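PDB 4IRX: sugar ABC transporter, periplasmic sugar-binding protein from Caulobacter crescentus, which binds myo-inositol in the periplasm, probably to deliver it to an ABC transporter for uptake. Local coordinates for residues 128-141 / 163-175. Numbering follows the deposited sequence.
Sequences YPAGARVVVITNDP and AFKIVTEQTANSK. With INS (1,2,3,4,5,6-hexahydroxy-cyclohexane), chain C.
Val136 and Ile166 meet through their CG2 methyls where strands 132-138 and 164-171 run parallel, the first and last elements of a beta-alpha-beta unit in the four-stranded parallel sheet of a periplasmic binding protein lobe. Strand 132-138 is an inner strand, bonded on its other edge to 197-200; 164-171 is the sheet's edge. The ladder is regular from Ala132 to Val134, then Val167, with helix-like backbone angles, shifts the pairing by one residue, and Val136 N bonds to Thr168 O (171° at the hydrogen). One face, carrying the buried Val134 and Val136, lies under helix 144-160; Glu169 runs beside Val136, CG 4.0 Å from Val136 CB, and its OE1 bonds to His154. Helix 176-189 covers the other through Ile186, with Val135 CG2 tight against Val167 CG2 at 3.6 Å. The looser, solvent-facing part is at partly exposed Arg133, which bends at chi3 (59°) to lay one guanidinium face over Val167 CG1, and at exposed Lys165 near the edge strand's start. There Gly131 CA sits over the Phe164 ring, 3.9 Å from its centroid. The strand ends bear the myo-inositol site. Asp140 N bonds to Ser174 OG, tying the two loops together, while Asn139 ND2 gives O5 of the ligand a nearly straight bond (174°). O5 in turn donates to Asp140 OD2, which also meets Arg97 and Gln20. With an alanine at Asp140, O5 would probably lose this acceptor and Arg97 this salt bridge. A water donates both to Asp140 OD1, at 2.7 Å, and to Asn173 O, at 3.2 Å.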
loop_
_atom_site.group_PDB
_atom_site.type_symbol
_atom_site.label_atom_id
_atom_site.label_comp_id
_atom_site.label_asym_id
_atom_site.label_seq_id
_atom_site.Cartn_x
_atom_site.Cartn_y
_atom_site.Cartn_z
ATOM N N TYR A 128 19.192 1.313 16.891
ATOM C CA TYR A 128 19.292 0.578 18.141
ATOM C C TYR A 128 20.365 -0.497 18.049
ATOM O O TYR A 128 20.055 -1.679 17.994
ATOM C CB TYR A 128 17.934 -0.045 18.489
ATOM C CG TYR A 128 16.871 0.974 18.844
ATOM C CD1 TYR A 128 16.059 1.534 17.868
ATOM C CD2 TYR A 128 16.704 1.392 20.153
ATOM C CE1 TYR A 128 15.074 2.459 18.194
ATOM C CE2 TYR A 128 15.727 2.326 20.489
ATOM C CZ TYR A 128 14.925 2.845 19.496
ATOM O OH TYR A 128 13.958 3.773 19.826
ATOM N N PRO A 129 21.645 -0.095 18.004
ATOM C CA PRO A 129 22.632 -1.143 17.703
ATOM C C PRO A 129 22.824 -2.198 18.777
ATOM O O PRO A 129 23.445 -3.221 18.465
ATOM C CB PRO A 129 23.934 -0.370 17.430
ATOM C CG PRO A 129 23.692 1.024 17.897
ATOM C CD PRO A 129 22.199 1.267 17.923
ATOM N N ALA A 130 22.323 -1.978 19.992
ATOM C CA ALA A 130 22.383 -2.990 21.052
ATOM C C ALA A 130 21.096 -3.822 21.147
ATOM O O ALA A 130 20.940 -4.650 22.059
ATOM C CB ALA A 130 22.679 -2.337 22.408
ATOM N N GLY A 131 20.160 -3.581 20.246
ATOM C CA GLY A 131 18.902 -4.311 20.255
ATOM C C GLY A 131 17.713 -3.412 20.566
ATOM O O GLY A 131 17.866 -2.265 20.984
ATOM N N ALA A 132 16.514 -3.942 20.348
ATOM C CA ALA A 132 15.286 -3.181 20.551
ATOM C C ALA A 132 14.121 -4.109 20.630
ATOM O O ALA A 132 14.173 -5.228 20.113
ATOM C CB ALA A 132 15.076 -2.216 19.438
ATOM N N ARG A 133 13.065 -3.640 21.289
ATOM C CA ARG A 133 11.776 -4.340 21.327
ATOM C C ARG A 133 10.844 -3.696 20.315
ATOM O O ARG A 133 10.592 -2.482 20.396
ATOM C CB ARG A 133 11.156 -4.235 22.724
ATOM C CG ARG A 133 11.926 -4.992 23.759
ATOM C CD ARG A 133 11.474 -4.659 25.179
ATOM N NE ARG A 133 10.062 -4.960 25.371
ATOM C CZ ARG A 133 9.609 -6.176 25.661
ATOM N NH1 ARG A 133 10.468 -7.180 25.798
ATOM N NH2 ARG A 133 8.310 -6.390 25.826
ATOM N N VAL A 134 10.365 -4.492 19.346
ATOM C CA VAL A 134 9.625 -4.011 18.195
ATOM C C VAL A 134 8.227 -4.619 18.130
ATOM O O VAL A 134 8.045 -5.826 18.313
ATOM C CB VAL A 134 10.398 -4.371 16.875
ATOM C CG1 VAL A 134 9.669 -3.859 15.633
ATOM C CG2 VAL A 134 11.825 -3.829 16.921
ATOM N N VAL A 135 7.242 -3.770 17.850
ATOM C CA VAL A 135 5.878 -4.206 17.550
ATOM C C VAL A 135 5.644 -3.978 16.069
ATOM O O VAL A 135 6.014 -2.931 15.540
ATOM C CB VAL A 135 4.856 -3.378 18.379
ATOM C CG1 VAL A 135 3.406 -3.651 17.928
ATOM C CG2 VAL A 135 5.002 -3.731 19.836
ATOM N N VAL A 136 5.038 -4.949 15.385
ATOM C CA VAL A 136 4.737 -4.790 13.958
ATOM C C VAL A 136 3.224 -4.809 13.766
ATOM O O VAL A 136 2.548 -5.735 14.216
ATOM C CB VAL A 136 5.445 -5.888 13.093
ATOM C CG1 VAL A 136 5.135 -5.686 11.580
ATOM C CG2 VAL A 136 6.936 -5.878 13.373
ATOM N N ILE A 137 2.687 -3.733 13.188
ATOM C CA ILE A 137 1.255 -3.621 12.894
ATOM C C ILE A 137 1.088 -3.648 11.369
ATOM O O ILE A 137 1.566 -2.762 10.660
ATOM C CB ILE A 137 0.655 -2.298 13.436
ATOM C CG1 ILE A 137 0.945 -2.148 14.938
ATOM C CG2 ILE A 137 -0.835 -2.225 13.114
ATOM C CD1 ILE A 137 0.229 -3.136 15.820
ATOM N N THR A 138 0.443 -4.692 10.857
ATOM C CA THR A 138 0.429 -4.943 9.413
ATOM C C THR A 138 -0.807 -4.383 8.710
ATOM O O THR A 138 -1.866 -4.199 9.326
ATOM C CB THR A 138 0.545 -6.446 9.069
ATOM O OG1 THR A 138 -0.695 -7.109 9.386
ATOM C CG2 THR A 138 1.687 -7.095 9.843
ATOM N N ASN A 139 -0.641 -4.074 7.427
ATOM C CA ASN A 139 -1.741 -3.644 6.567
ATOM C C ASN A 139 -2.483 -4.838 5.943
ATOM O O ASN A 139 -2.033 -5.976 6.074
ATOM C CB ASN A 139 -1.182 -2.751 5.454
ATOM C CG ASN A 139 -0.199 -3.482 4.548
ATOM O OD1 ASN A 139 0.782 -4.058 5.026
ATOM N ND2 ASN A 139 -0.442 -3.443 3.222
ATOM N N ASP A 140 -3.595 -4.540 5.260
ATOM C CA ASP A 140 -4.355 -5.480 4.388
ATOM C C ASP A 140 -3.760 -6.901 4.243
ATOM O O ASP A 140 -2.949 -7.145 3.345
ATOM C CB ASP A 140 -4.481 -4.900 2.954
ATOM C CG ASP A 140 -5.436 -3.732 2.841
ATOM O OD1 ASP A 140 -6.514 -3.696 3.500
ATOM O OD2 ASP A 140 -5.144 -2.823 2.036
ATOM N N PRO A 141 -4.133 -7.838 5.140
ATOM C CA PRO A 141 -3.363 -9.089 5.204
ATOM C C PRO A 141 -3.318 -9.957 3.953
ATOM O O PRO A 141 -2.336 -10.679 3.791
ATOM C CB PRO A 141 -4.060 -9.872 6.329
ATOM C CG PRO A 141 -4.616 -8.811 7.207
ATOM C CD PRO A 141 -5.016 -7.660 6.309
ATOM N N ALA A 163 18.815 -9.894 19.579
ATOM C CA ALA A 163 18.625 -8.691 20.376
ATOM C C ALA A 163 17.515 -7.801 19.813
ATOM O O ALA A 163 17.021 -6.906 20.514
ATOM C CB ALA A 163 19.932 -7.926 20.485
ATOM N N PHE A 164 17.098 -8.059 18.576
ATOM C CA PHE A 164 15.991 -7.309 17.964
ATOM C C PHE A 164 14.745 -8.148 18.063
ATOM O O PHE A 164 14.559 -9.079 17.284
ATOM C CB PHE A 164 16.329 -6.940 16.530
ATOM C CG PHE A 164 17.507 -6.031 16.454
ATOM C CD1 PHE A 164 17.345 -4.663 16.539
ATOM C CD2 PHE A 164 18.805 -6.546 16.410
ATOM C CE1 PHE A 164 18.439 -3.813 16.539
ATOM C CE2 PHE A 164 19.915 -5.691 16.405
ATOM C CZ PHE A 164 19.733 -4.328 16.471
ATOM N N LYS A 165 13.891 -7.855 19.034
ATOM C CA LYS A 165 12.784 -8.756 19.312
ATOM C C LYS A 165 11.477 -8.279 18.725
ATOM O O LYS A 165 11.057 -7.148 18.963
ATOM C CB LYS A 165 12.639 -8.956 20.811
ATOM C CG LYS A 165 13.927 -9.540 21.414
ATOM C CD LYS A 165 13.819 -9.958 22.870
ATOM C CE LYS A 165 15.193 -10.386 23.384
ATOM N NZ LYS A 165 15.717 -11.624 22.730
ATOM N N ILE A 166 10.828 -9.144 17.950
ATOM C CA ILE A 166 9.469 -8.860 17.504
ATOM C C ILE A 166 8.559 -9.365 18.608
ATOM O O ILE A 166 8.281 -10.558 18.697
ATOM C CB ILE A 166 9.134 -9.494 16.142
ATOM C CG1 ILE A 166 10.089 -8.979 15.060
ATOM C CG2 ILE A 166 7.700 -9.161 15.754
ATOM C CD1 ILE A 166 9.833 -9.562 13.654
ATOM N N VAL A 167 8.154 -8.444 19.481
ATOM C CA VAL A 167 7.384 -8.808 20.669
ATOM C C VAL A 167 5.982 -9.256 20.303
ATOM O O VAL A 167 5.479 -10.235 20.860
ATOM C CB VAL A 167 7.418 -7.688 21.701
ATOM C CG1 VAL A 167 8.810 -7.519 22.238
ATOM C CG2 VAL A 167 6.998 -6.400 21.071
ATOM N N THR A 168 5.358 -8.574 19.341
ATOM C CA THR A 168 4.148 -9.106 18.741
ATOM C C THR A 168 3.977 -8.523 17.348
ATOM O O THR A 168 4.506 -7.466 17.019
ATOM C CB THR A 168 2.906 -8.880 19.627
ATOM O OG1 THR A 168 1.767 -9.519 19.038
ATOM C CG2 THR A 168 2.637 -7.420 19.796
ATOM N N GLU A 169 3.311 -9.295 16.503
ATOM C CA GLU A 169 3.007 -8.864 15.142
ATOM C C GLU A 169 1.518 -9.103 14.929
ATOM O O GLU A 169 1.047 -10.245 15.088
ATOM C CB GLU A 169 3.866 -9.655 14.153
ATOM C CG GLU A 169 3.602 -9.384 12.678
ATOM C CD GLU A 169 4.619 -10.084 11.786
ATOM O OE1 GLU A 169 5.846 -9.889 11.984
ATOM O OE2 GLU A 169 4.192 -10.855 10.900
ATOM N N GLN A 170 0.770 -8.037 14.628
ATOM C CA GLN A 170 -0.673 -8.127 14.500
ATOM C C GLN A 170 -1.140 -7.250 13.368
ATOM O O GLN A 170 -0.475 -6.268 13.036
ATOM C CB GLN A 170 -1.378 -7.732 15.806
ATOM C CG GLN A 170 -1.127 -8.754 16.918
ATOM C CD GLN A 170 -1.799 -8.389 18.212
ATOM O OE1 GLN A 170 -2.921 -7.880 18.212
ATOM N NE2 GLN A 170 -1.117 -8.650 19.334
ATOM N N THR A 171 -2.273 -7.592 12.763
ATOM C CA THR A 171 -2.826 -6.720 11.737
ATOM C C THR A 171 -3.812 -5.725 12.321
ATOM O O THR A 171 -4.476 -5.997 13.330
ATOM C CB THR A 171 -3.477 -7.500 10.574
ATOM O OG1 THR A 171 -3.690 -6.587 9.486
ATOM C CG2 THR A 171 -4.802 -8.128 10.990
ATOM N N ALA A 172 -3.889 -4.554 11.700
ATOM C CA ALA A 172 -5.002 -3.666 11.929
ATOM C C ALA A 172 -5.778 -3.387 10.645
ATOM O O ALA A 172 -6.521 -2.406 10.568
ATOM C CB ALA A 172 -4.560 -2.387 12.630
ATOM N N ASN A 173 -5.587 -4.237 9.630
ATOM C CA ASN A 173 -6.446 -4.275 8.444
ATOM C C ASN A 173 -6.530 -2.936 7.697
ATOM O O ASN A 173 -7.533 -2.605 7.080
ATOM C CB ASN A 173 -7.845 -4.797 8.842
ATOM C CG ASN A 173 -7.789 -6.222 9.331
ATOM O OD1 ASN A 173 -7.398 -7.118 8.592
ATOM N ND2 ASN A 173 -8.146 -6.438 10.595
ATOM N N SER A 174 -5.447 -2.159 7.783
ATOM C CA SER A 174 -5.381 -0.841 7.135
ATOM C C SER A 174 -6.503 0.095 7.601
ATOM O O SER A 174 -7.113 0.837 6.807
ATOM C CB SER A 174 -5.411 -0.997 5.598
ATOM O OG SER A 174 -4.227 -1.645 5.129
ATOM N N LYS A 175 -6.811 0.030 8.886
ATOM C CA LYS A 175 -7.819 0.907 9.460
ATOM C C LYS A 175 -7.287 1.629 10.681
ATOM O O LYS A 175 -6.742 1.007 11.597
ATOM C CB LYS A 175 -9.075 0.111 9.814
ATOM C CG LYS A 175 -9.754 -0.562 8.619
ATOM C CD LYS A 175 -10.488 0.450 7.748
ATOM C CE LYS A 175 -10.519 0.023 6.281
ATOM N NZ LYS A 175 -11.211 1.039 5.434
HETATM C C1 INS C . -0.759 0.441 0.062
HETATM C C2 INS C . -0.747 1.509 1.105
HETATM C C3 INS C . -2.082 1.515 1.804
HETATM C C4 INS C . -2.325 0.197 2.466
HETATM C C5 INS C . -2.389 -0.881 1.451
HETATM C C6 INS C . -1.121 -0.918 0.629
HETATM O O1 INS C . 0.485 0.385 -0.590
HETATM O O2 INS C . 0.299 1.279 2.000
HETATM O O3 INS C . -2.150 2.566 2.737
HETATM O O4 INS C . -3.492 0.232 3.225
HETATM O O5 INS C . -2.619 -2.097 2.087
HETATM O O6 INS C . -1.149 -1.952 -0.320
HETATM O O HOH W 1 -8.028 -5.179 5.213
#